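PDB 3QO7: serine--tRNA ligase, cytoplasmic from Candida albicans, which activates serine with ATP to form Ser-AMP and then transfers the seryl group to the acceptor end of tRNA(Ser), working as a homodimer. Local coordinates for residues R176-R181 and F293-F298; G321-F326 and S403-T408; A349-L354 and L367-N372. All coordinates share one frame; numbering follows the deposited sequence.

Contact 1. Residues R176-R181 and F293-F298; sequences RGYFLR and FRVHAF. With ATP (adenosine-5'-triphosphate), chain B.
The phenol ring of Tyr-178 presents an edge to Ala-297, whose carbonyl O lies near the ring plane and receives a hydrogen bond from OH (OH to O, 2.8 Å). The donor is tilted 29° from the carbonyl plane. Val-295 meets the same ring obliquely, its CG2 3.8 Å from CE2 of Tyr-178, the two side chains crossing at about a right angle. The guanidinium of Arg-176 turns its edge to Arg-294 O, but NH1 is modelled so close to that oxygen that the geometry is doubtful. Phe-298 lays one face under the adenine of ATP, with N3 above the ring centre; CG stands between backbone N and carbonyl carbon (chi1 58°), which turns the ring to the base. Over the opposite face of the base, the poorly ordered Arg-294 points the edge of its guanidinium at N7, with NH2 3.1 Å from ATP N7.

The main chain of Val-295 reads the adenine rim: its N donates almost straight to ATP N1 (3.1 Å, 171°), and its O accepts from ATP N6 at 2.9 Å. A water bridges Arg-176 O and His-296 N, while His-296 ND1 bonds to Arg-279 O. Leu-180 and Arg-181 pair with a strand of the second subunit. Recognition through N1 and N6 together suits adenine rather than guanine, and the Tyr-178 bond and the bridging water link the adenine-binding segment, just beyond Val-295, to residues that reach the dimer interface.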
# COMPACT_ATOMS: atom_id res chain seq x y z
N ARG A 176 -2.44 -3.73 -15.61
CA ARG A 176 -1.08 -3.88 -15.10
C ARG A 176 -1.00 -4.50 -13.71
O ARG A 176 0.04 -4.43 -13.05
CB ARG A 176 -0.38 -2.52 -15.05
CG ARG A 176 -0.26 -1.83 -16.38
CD ARG A 176 0.80 -2.46 -17.25
NE ARG A 176 0.82 -1.80 -18.56
CZ ARG A 176 1.60 -0.76 -18.86
NH1 ARG A 176 2.42 -0.27 -17.96
NH2 ARG A 176 1.55 -0.22 -20.08
N GLY A 177 -2.09 -5.10 -13.24
CA GLY A 177 -2.04 -5.76 -11.95
C GLY A 177 -1.22 -7.03 -12.03
O GLY A 177 -1.22 -7.69 -13.06
N TYR A 178 -0.53 -7.38 -10.96
CA TYR A 178 0.30 -8.58 -11.00
C TYR A 178 0.54 -9.15 -9.60
O TYR A 178 0.49 -8.43 -8.59
CB TYR A 178 1.64 -8.27 -11.69
CG TYR A 178 2.49 -7.30 -10.87
CD1 TYR A 178 3.43 -7.77 -9.97
CD2 TYR A 178 2.31 -5.92 -10.97
CE1 TYR A 178 4.20 -6.88 -9.20
CE2 TYR A 178 3.06 -5.04 -10.20
CZ TYR A 178 4.00 -5.52 -9.32
OH TYR A 178 4.76 -4.66 -8.55
N PHE A 179 0.78 -10.46 -9.54
CA PHE A 179 1.37 -11.10 -8.37
C PHE A 179 2.82 -11.41 -8.70
O PHE A 179 3.13 -11.74 -9.84
CB PHE A 179 0.72 -12.44 -8.09
CG PHE A 179 -0.71 -12.37 -7.68
CD1 PHE A 179 -1.08 -12.63 -6.35
CD2 PHE A 179 -1.71 -12.08 -8.62
CE1 PHE A 179 -2.41 -12.60 -5.97
CE2 PHE A 179 -3.05 -12.04 -8.24
CZ PHE A 179 -3.40 -12.31 -6.92
N LEU A 180 3.69 -11.35 -7.71
CA LEU A 180 5.02 -11.94 -7.84
C LEU A 180 4.93 -13.34 -7.26
O LEU A 180 4.16 -13.60 -6.34
CB LEU A 180 6.09 -11.12 -7.13
CG LEU A 180 6.39 -9.75 -7.78
CD1 LEU A 180 7.31 -8.88 -6.90
CD2 LEU A 180 7.00 -9.97 -9.14
N ARG A 181 5.71 -14.26 -7.83
CA ARG A 181 5.58 -15.67 -7.52
C ARG A 181 6.99 -16.26 -7.35
O ARG A 181 7.92 -15.93 -8.12
CB ARG A 181 4.78 -16.37 -8.62
CG ARG A 181 4.21 -17.71 -8.26
CD ARG A 181 3.56 -18.45 -9.50
NE ARG A 181 3.56 -19.90 -9.29
CZ ARG A 181 2.49 -20.58 -8.87
NH1 ARG A 181 1.34 -19.94 -8.68
NH2 ARG A 181 2.56 -21.90 -8.65
N PHE A 293 7.77 -3.55 -15.52
CA PHE A 293 8.60 -2.40 -15.74
C PHE A 293 7.90 -1.08 -15.45
O PHE A 293 8.47 -0.19 -14.85
CB PHE A 293 9.11 -2.40 -17.19
CG PHE A 293 10.03 -1.27 -17.48
CD1 PHE A 293 11.38 -1.39 -17.23
CD2 PHE A 293 9.53 -0.07 -17.92
CE1 PHE A 293 12.24 -0.34 -17.46
CE2 PHE A 293 10.38 0.99 -18.17
CZ PHE A 293 11.74 0.86 -17.94
N ARG A 294 6.67 -0.94 -15.93
CA ARG A 294 5.88 0.26 -15.71
C ARG A 294 4.54 -0.25 -15.19
O ARG A 294 3.74 -0.79 -15.94
CB ARG A 294 5.73 1.04 -17.04
CG ARG A 294 5.26 2.54 -16.96
CD ARG A 294 6.25 3.49 -16.23
NE ARG A 294 7.08 4.31 -17.12
CZ ARG A 294 7.95 5.24 -16.72
NH1 ARG A 294 8.67 5.92 -17.61
NH2 ARG A 294 8.12 5.50 -15.43
N VAL A 295 4.35 -0.15 -13.88
CA VAL A 295 3.16 -0.70 -13.21
C VAL A 295 2.59 0.32 -12.21
O VAL A 295 3.19 1.37 -12.00
CB VAL A 295 3.47 -2.06 -12.51
CG1 VAL A 295 3.68 -3.17 -13.53
CG2 VAL A 295 4.69 -1.93 -11.60
N HIS A 296 1.44 0.02 -11.61
CA HIS A 296 0.79 1.01 -10.69
C HIS A 296 1.27 0.97 -9.24
O HIS A 296 1.11 1.94 -8.50
CB HIS A 296 -0.72 0.86 -10.70
CG HIS A 296 -1.34 1.16 -12.03
ND1 HIS A 296 -1.42 2.43 -12.54
CD2 HIS A 296 -1.88 0.34 -12.96
CE1 HIS A 296 -2.00 2.39 -13.72
NE2 HIS A 296 -2.29 1.13 -14.00
N ALA A 297 1.86 -0.16 -8.85
CA ALA A 297 2.38 -0.35 -7.50
C ALA A 297 3.73 -1.07 -7.55
O ALA A 297 3.94 -2.01 -8.36
CB ALA A 297 1.40 -1.15 -6.69
N PHE A 298 4.66 -0.63 -6.71
CA PHE A 298 6.00 -1.21 -6.72
C PHE A 298 6.79 -0.71 -5.53
O PHE A 298 6.36 0.23 -4.84
CB PHE A 298 6.74 -0.88 -8.03
CG PHE A 298 6.88 0.61 -8.28
CD1 PHE A 298 7.97 1.33 -7.77
CD2 PHE A 298 5.89 1.31 -8.97
CE1 PHE A 298 8.10 2.71 -7.98
CE2 PHE A 298 6.00 2.68 -9.16
CZ PHE A 298 7.11 3.39 -8.67
PG ATP B . 11.28 10.42 -14.99
O1G ATP B . 10.55 11.74 -15.12
O2G ATP B . 10.37 9.23 -14.79
O3G ATP B . 12.35 10.23 -16.04
PB ATP B . 11.41 11.01 -12.25
O1B ATP B . 9.95 11.30 -12.52
O2B ATP B . 12.26 12.04 -11.55
O3B ATP B . 12.12 10.52 -13.60
PA ATP B . 10.35 9.01 -10.58
O1A ATP B . 9.04 9.28 -11.30
O2A ATP B . 10.55 9.42 -9.13
O3A ATP B . 11.56 9.67 -11.40
O5' ATP B . 10.88 7.52 -10.87
C5' ATP B . 12.27 7.27 -10.63
C4' ATP B . 12.48 5.78 -10.67
O4' ATP B . 11.29 5.11 -10.23
C3' ATP B . 12.67 5.37 -12.10
O3' ATP B . 14.08 5.30 -12.35
C2' ATP B . 11.97 4.03 -12.22
O2' ATP B . 12.93 3.00 -12.02
C1' ATP B . 10.97 4.00 -11.07
N9 ATP B . 9.57 4.10 -11.59
C8 ATP B . 8.94 5.24 -11.92
N7 ATP B . 7.68 5.00 -12.36
C5 ATP B . 7.47 3.67 -12.31
C6 ATP B . 6.35 2.75 -12.63
N6 ATP B . 5.17 3.24 -13.10
N1 ATP B . 6.53 1.43 -12.44
C2 ATP B . 7.69 0.94 -11.97
N3 ATP B . 8.75 1.72 -11.65
C4 ATP B . 8.71 3.07 -11.80
O HOH W 1 0.15 -2.58 -11.00

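Contact 2. Residues G321-F326 and S403-T408; sequences GCSEEF and STLSAT. With ATP (adenosine-5'-triphosphate), chain B.
Ser-323 supplies the hydrogen bond between helix and strand, its OG donating to Thr-404 O at 3.0 Å. The hydroxyl lies in the carbonyl plane, with a C=O...donor angle of 150°. OG is anti to the carbonyl carbon of its own residue (chi1 -61°), a setting that directs it from the helix to the strand. Ser-403 OG gives the same Thr-404 oxygen a second, weak bond at 3.4 Å, so two serine hydroxyls from different elements converge on one buried carbonyl.

The apolar part is a CH-pi contact. Leu-405 brings its CD2 over one face of the Phe-326 ring, 3.9 Å from the centroid and 28° off the normal, while its CD1 lies against CB of Phe-326 at 3.8 Å. Ser-406 CB approaches the same ring obliquely, 4.0 Å from CE2 of Phe-326. Ser-406 OG is bonded elsewhere, to Thr-411.

On the ligand side, Thr-404, a serine-binding residue by similarity, has OG1 3.5 Å from ATP C5', and Ala-407 packs its CB against the ribose.

Leu-405 and Ser-406 form a classic beta bulge opposite Ile-301 of strand 297-307. Helix 312-329 packs against strand 399-407 on the side away from the nucleotide, while Tyr-194 and Phe-198 of helix 183-201 meet the Phe-326 ring.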
# COMPACT_ATOMS: atom_id res chain seq x y z
N GLY A 321 26.84 9.00 -7.26
CA GLY A 321 27.94 8.07 -7.03
C GLY A 321 27.44 6.78 -6.39
O GLY A 321 27.80 5.70 -6.85
N CYS A 322 26.61 6.89 -5.35
CA CYS A 322 26.08 5.69 -4.69
C CYS A 322 25.22 4.82 -5.57
O CYS A 322 25.34 3.60 -5.51
CB CYS A 322 25.24 6.02 -3.45
SG CYS A 322 26.17 6.58 -2.05
N SER A 323 24.31 5.41 -6.32
CA SER A 323 23.49 4.61 -7.21
C SER A 323 24.36 3.92 -8.29
O SER A 323 24.17 2.72 -8.59
CB SER A 323 22.39 5.47 -7.81
OG SER A 323 21.55 5.97 -6.78
N GLU A 324 25.33 4.65 -8.84
CA GLU A 324 26.26 4.05 -9.78
C GLU A 324 26.97 2.86 -9.12
O GLU A 324 27.04 1.76 -9.69
CB GLU A 324 27.31 5.07 -10.27
CG GLU A 324 26.78 6.22 -11.10
CD GLU A 324 27.91 7.11 -11.60
OE1 GLU A 324 28.74 6.64 -12.42
OE2 GLU A 324 27.97 8.28 -11.17
N GLU A 325 27.50 3.07 -7.91
CA GLU A 325 28.26 2.01 -7.27
C GLU A 325 27.35 0.79 -7.11
O GLU A 325 27.76 -0.37 -7.32
CB GLU A 325 28.85 2.47 -5.94
CG GLU A 325 29.46 1.34 -5.12
CD GLU A 325 30.02 1.80 -3.77
OE1 GLU A 325 30.05 3.02 -3.52
OE2 GLU A 325 30.43 0.93 -2.97
N PHE A 326 26.10 1.07 -6.77
CA PHE A 326 25.08 0.03 -6.64
C PHE A 326 24.81 -0.79 -7.94
O PHE A 326 24.77 -2.02 -7.91
CB PHE A 326 23.80 0.69 -6.13
CG PHE A 326 22.68 -0.28 -5.90
CD1 PHE A 326 22.53 -0.89 -4.67
CD2 PHE A 326 21.77 -0.56 -6.91
CE1 PHE A 326 21.49 -1.79 -4.44
CE2 PHE A 326 20.72 -1.44 -6.68
CZ PHE A 326 20.59 -2.07 -5.42
N SER A 403 17.37 10.75 -4.47
CA SER A 403 17.84 9.93 -5.59
C SER A 403 17.38 8.49 -5.41
O SER A 403 17.66 7.88 -4.39
CB SER A 403 19.36 9.95 -5.66
OG SER A 403 19.86 9.09 -6.69
N THR A 404 16.68 7.94 -6.38
CA THR A 404 16.30 6.53 -6.27
C THR A 404 17.56 5.69 -6.01
O THR A 404 18.60 5.93 -6.64
CB THR A 404 15.63 6.01 -7.57
OG1 THR A 404 14.51 6.84 -7.91
CG2 THR A 404 15.17 4.57 -7.38
N LEU A 405 17.51 4.73 -5.09
CA LEU A 405 18.58 3.74 -5.13
C LEU A 405 18.12 2.65 -6.05
O LEU A 405 18.83 2.28 -6.96
CB LEU A 405 18.99 3.15 -3.78
CG LEU A 405 20.22 2.22 -3.96
CD1 LEU A 405 21.59 2.94 -4.04
CD2 LEU A 405 20.27 1.17 -2.88
N SER A 406 16.91 2.16 -5.84
CA SER A 406 16.40 1.08 -6.68
C SER A 406 14.90 1.02 -6.65
O SER A 406 14.32 0.89 -5.58
CB SER A 406 16.94 -0.28 -6.21
OG SER A 406 16.37 -1.33 -6.97
N ALA A 407 14.28 1.14 -7.81
CA ALA A 407 12.89 0.75 -7.96
C ALA A 407 12.99 -0.75 -8.24
O ALA A 407 13.47 -1.16 -9.31
CB ALA A 407 12.28 1.49 -9.13
N THR A 408 12.57 -1.56 -7.29
CA THR A 408 12.97 -2.96 -7.30
C THR A 408 12.40 -3.83 -8.43
O THR A 408 13.12 -4.65 -9.02
CB THR A 408 12.76 -3.60 -5.93
OG1 THR A 408 11.36 -3.58 -5.60
CG2 THR A 408 13.56 -2.81 -4.87
PG ATP B . 11.28 10.42 -14.99
O1G ATP B . 10.55 11.74 -15.12
O2G ATP B . 10.37 9.23 -14.79
O3G ATP B . 12.35 10.23 -16.04
PB ATP B . 11.41 11.01 -12.25
O1B ATP B . 9.95 11.30 -12.52
O2B ATP B . 12.26 12.04 -11.55
O3B ATP B . 12.12 10.52 -13.60
PA ATP B . 10.35 9.01 -10.58
O1A ATP B . 9.04 9.28 -11.30
O2A ATP B . 10.55 9.42 -9.13
O3A ATP B . 11.56 9.67 -11.40
O5' ATP B . 10.88 7.52 -10.87
C5' ATP B . 12.27 7.27 -10.63
C4' ATP B . 12.48 5.78 -10.67
O4' ATP B . 11.29 5.11 -10.23
C3' ATP B . 12.67 5.37 -12.10
O3' ATP B . 14.08 5.30 -12.35
C2' ATP B . 11.97 4.03 -12.22
O2' ATP B . 12.93 3.00 -12.02
C1' ATP B . 10.97 4.00 -11.07
N9 ATP B . 9.57 4.10 -11.59
C8 ATP B . 8.94 5.24 -11.92
N7 ATP B . 7.68 5.00 -12.36
C5 ATP B . 7.47 3.67 -12.31
C6 ATP B . 6.35 2.75 -12.63
N6 ATP B . 5.17 3.24 -13.10
N1 ATP B . 6.53 1.43 -12.44
C2 ATP B . 7.69 0.94 -11.97
N3 ATP B . 8.75 1.72 -11.65
C4 ATP B . 8.71 3.07 -11.80

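Contact 3. Residues A349-L354 and L367-N372; sequences AKKYDL and LVSCSN. With ATP (adenosine-5'-triphosphate), chain B.
Strands 350-358 and 363-372 form an antiparallel hairpin of the class II catalytic sheet, in which Tyr-352 and Cys-370 make a hydrogen-bonded pair: Tyr-352 N to Cys-370 O and Cys-370 N to Tyr-352 O are both 2.8 Å. The short segments run at 166° to each other. CA-H...O contacts, such as that of Lys-351 CA with Cys-370 O, fill in between. A classic beta bulge closes each end: Ala-349 and Lys-350 face Asn-372, and Leu-367 and Val-368 face Leu-354, whose O accepts from both their N atoms.

Lys-351 reaches out from the sheet face toward the phosphates, with CG anti to the backbone N (chi1 -177°), then bends at chi4, and its NZ forms a salt bridge with Asp-353 at OD1 (3.2 Å), on the syn lone pair. NZ also gives ATP O3B a weak bond at 3.4 Å. This lysine would probably offset part of the phosphate charge. Ser-369 OG, on the same face, is modelled 2.8 Å from ATP O2B, though its exact place is doubtful. On the opposite face Leu-354 and Val-368 touch CB to CB at 3.6 Å.

Leu-367, Val-368 and Ser-369 are ATP-binding residues by similarity, consistent with the nucleotide lying across the antiparallel sheet of a class II synthetase.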
# COMPACT_ATOMS: atom_id res chain seq x y z
N ALA A 349 16.56 21.87 -9.20
CA ALA A 349 17.48 22.83 -9.81
C ALA A 349 18.41 22.09 -10.79
O ALA A 349 18.96 22.69 -11.72
CB ALA A 349 18.30 23.56 -8.74
N LYS A 350 18.55 20.79 -10.55
CA LYS A 350 19.40 19.92 -11.34
C LYS A 350 19.00 18.46 -11.15
O LYS A 350 18.73 18.02 -10.02
CB LYS A 350 20.86 20.10 -10.95
CG LYS A 350 21.80 19.30 -11.84
CD LYS A 350 23.24 19.62 -11.54
CE LYS A 350 24.16 18.87 -12.48
NZ LYS A 350 24.15 19.46 -13.85
N LYS A 351 19.02 17.70 -12.25
CA LYS A 351 18.59 16.30 -12.24
C LYS A 351 19.49 15.43 -13.12
O LYS A 351 19.78 15.79 -14.26
CB LYS A 351 17.14 16.23 -12.72
CG LYS A 351 16.47 14.85 -12.72
CD LYS A 351 14.95 15.05 -12.71
CE LYS A 351 14.18 13.76 -12.80
NZ LYS A 351 14.18 13.14 -14.18
N TYR A 352 19.94 14.30 -12.60
CA TYR A 352 20.70 13.32 -13.37
C TYR A 352 19.86 12.06 -13.40
O TYR A 352 19.25 11.76 -12.40
CB TYR A 352 22.02 12.97 -12.69
CG TYR A 352 23.21 13.81 -13.07
CD1 TYR A 352 23.08 14.91 -13.91
CD2 TYR A 352 24.48 13.50 -12.58
CE1 TYR A 352 24.19 15.69 -14.25
CE2 TYR A 352 25.59 14.27 -12.91
CZ TYR A 352 25.45 15.36 -13.75
OH TYR A 352 26.59 16.12 -14.07
N ASP A 353 19.82 11.34 -14.51
CA ASP A 353 19.18 10.03 -14.53
C ASP A 353 20.22 8.97 -14.85
O ASP A 353 21.12 9.19 -15.68
CB ASP A 353 18.10 9.93 -15.60
CG ASP A 353 16.84 10.67 -15.26
OD1 ASP A 353 16.86 11.48 -14.30
OD2 ASP A 353 15.82 10.45 -15.97
N LEU A 354 20.10 7.83 -14.20
CA LEU A 354 20.90 6.69 -14.57
C LEU A 354 19.97 5.81 -15.37
O LEU A 354 18.89 5.46 -14.92
CB LEU A 354 21.43 5.97 -13.31
CG LEU A 354 22.38 4.78 -13.56
CD1 LEU A 354 23.32 4.58 -12.40
CD2 LEU A 354 21.61 3.49 -13.91
N LEU A 367 16.47 3.99 -14.56
CA LEU A 367 16.28 3.23 -13.32
C LEU A 367 16.39 4.12 -12.09
O LEU A 367 15.96 3.75 -11.01
CB LEU A 367 17.32 2.11 -13.21
CG LEU A 367 17.14 0.99 -14.21
CD1 LEU A 367 17.95 -0.19 -13.78
CD2 LEU A 367 15.68 0.64 -14.30
N VAL A 368 16.97 5.29 -12.26
CA VAL A 368 17.35 6.11 -11.15
C VAL A 368 17.24 7.53 -11.58
O VAL A 368 17.61 7.86 -12.68
CB VAL A 368 18.83 5.85 -10.77
CG1 VAL A 368 19.38 7.01 -9.94
CG2 VAL A 368 18.96 4.54 -10.01
N SER A 369 16.78 8.38 -10.68
CA SER A 369 16.63 9.79 -10.92
C SER A 369 17.17 10.51 -9.69
O SER A 369 16.78 10.20 -8.56
CB SER A 369 15.15 10.06 -11.07
OG SER A 369 14.95 11.35 -11.58
N CYS A 370 18.07 11.47 -9.89
CA CYS A 370 18.75 12.10 -8.76
C CYS A 370 18.70 13.63 -8.88
O CYS A 370 19.17 14.18 -9.87
CB CYS A 370 20.18 11.58 -8.66
SG CYS A 370 21.22 12.45 -7.46
N SER A 371 18.15 14.31 -7.87
CA SER A 371 17.84 15.74 -7.99
C SER A 371 18.32 16.53 -6.81
O SER A 371 18.06 16.16 -5.67
CB SER A 371 16.33 15.97 -8.07
OG SER A 371 15.78 15.39 -9.23
N ASN A 372 18.98 17.65 -7.07
CA ASN A 372 19.18 18.62 -6.03
C ASN A 372 18.03 19.61 -6.08
O ASN A 372 17.86 20.30 -7.09
CB ASN A 372 20.50 19.36 -6.15
CG ASN A 372 20.76 20.28 -4.96
OD1 ASN A 372 19.85 20.56 -4.18
ND2 ASN A 372 22.00 20.75 -4.81
PG ATP B . 11.28 10.42 -14.99
O1G ATP B . 10.55 11.74 -15.12
O2G ATP B . 10.37 9.23 -14.79
O3G ATP B . 12.35 10.23 -16.04
PB ATP B . 11.41 11.01 -12.25
O1B ATP B . 9.95 11.30 -12.52
O2B ATP B . 12.26 12.04 -11.55
O3B ATP B . 12.12 10.52 -13.60
PA ATP B . 10.35 9.01 -10.58
O1A ATP B . 9.04 9.28 -11.30
O2A ATP B . 10.55 9.42 -9.13
O3A ATP B . 11.56 9.67 -11.40
O5' ATP B . 10.88 7.52 -10.87
C5' ATP B . 12.27 7.27 -10.63
C4' ATP B . 12.48 5.78 -10.67
O4' ATP B . 11.29 5.11 -10.23
C3' ATP B . 12.67 5.37 -12.10
O3' ATP B . 14.08 5.30 -12.35
C2' ATP B . 11.97 4.03 -12.22
O2' ATP B . 12.93 3.00 -12.02
C1' ATP B . 10.97 4.00 -11.07
N9 ATP B . 9.57 4.10 -11.59
C8 ATP B . 8.94 5.24 -11.92
N7 ATP B . 7.68 5.00 -12.36
C5 ATP B . 7.47 3.67 -12.31
C6 ATP B . 6.35 2.75 -12.63
N6 ATP B . 5.17 3.24 -13.10
N1 ATP B . 6.53 1.43 -12.44
C2 ATP B . 7.69 0.94 -11.97
N3 ATP B . 8.75 1.72 -11.65
C4 ATP B . 8.71 3.07 -11.80

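All three contacts reach one mixed sheet and all touch the same ATP: contact 1 at the adenine, contact 2 beside the ribose, contact 3 at the ribose and phosphates. Contact 1 closes before the other two open, and strand 297-307 leads to helix 312-329; contact 3 forms within the chain between the segments of contact 2. Centres of contacts 2 and 3 are about 11 Å apart, and they touch where Thr-404 N probably bonds to Ser-369 O. Contact 1 lies about 20 Å from contact 2 and about 24 Å from contact 3, centre to centre. Neighbouring strands 297-307, 399-407, 363-372 and 350-358, with the loop leading into the first, line the site from base to phosphates.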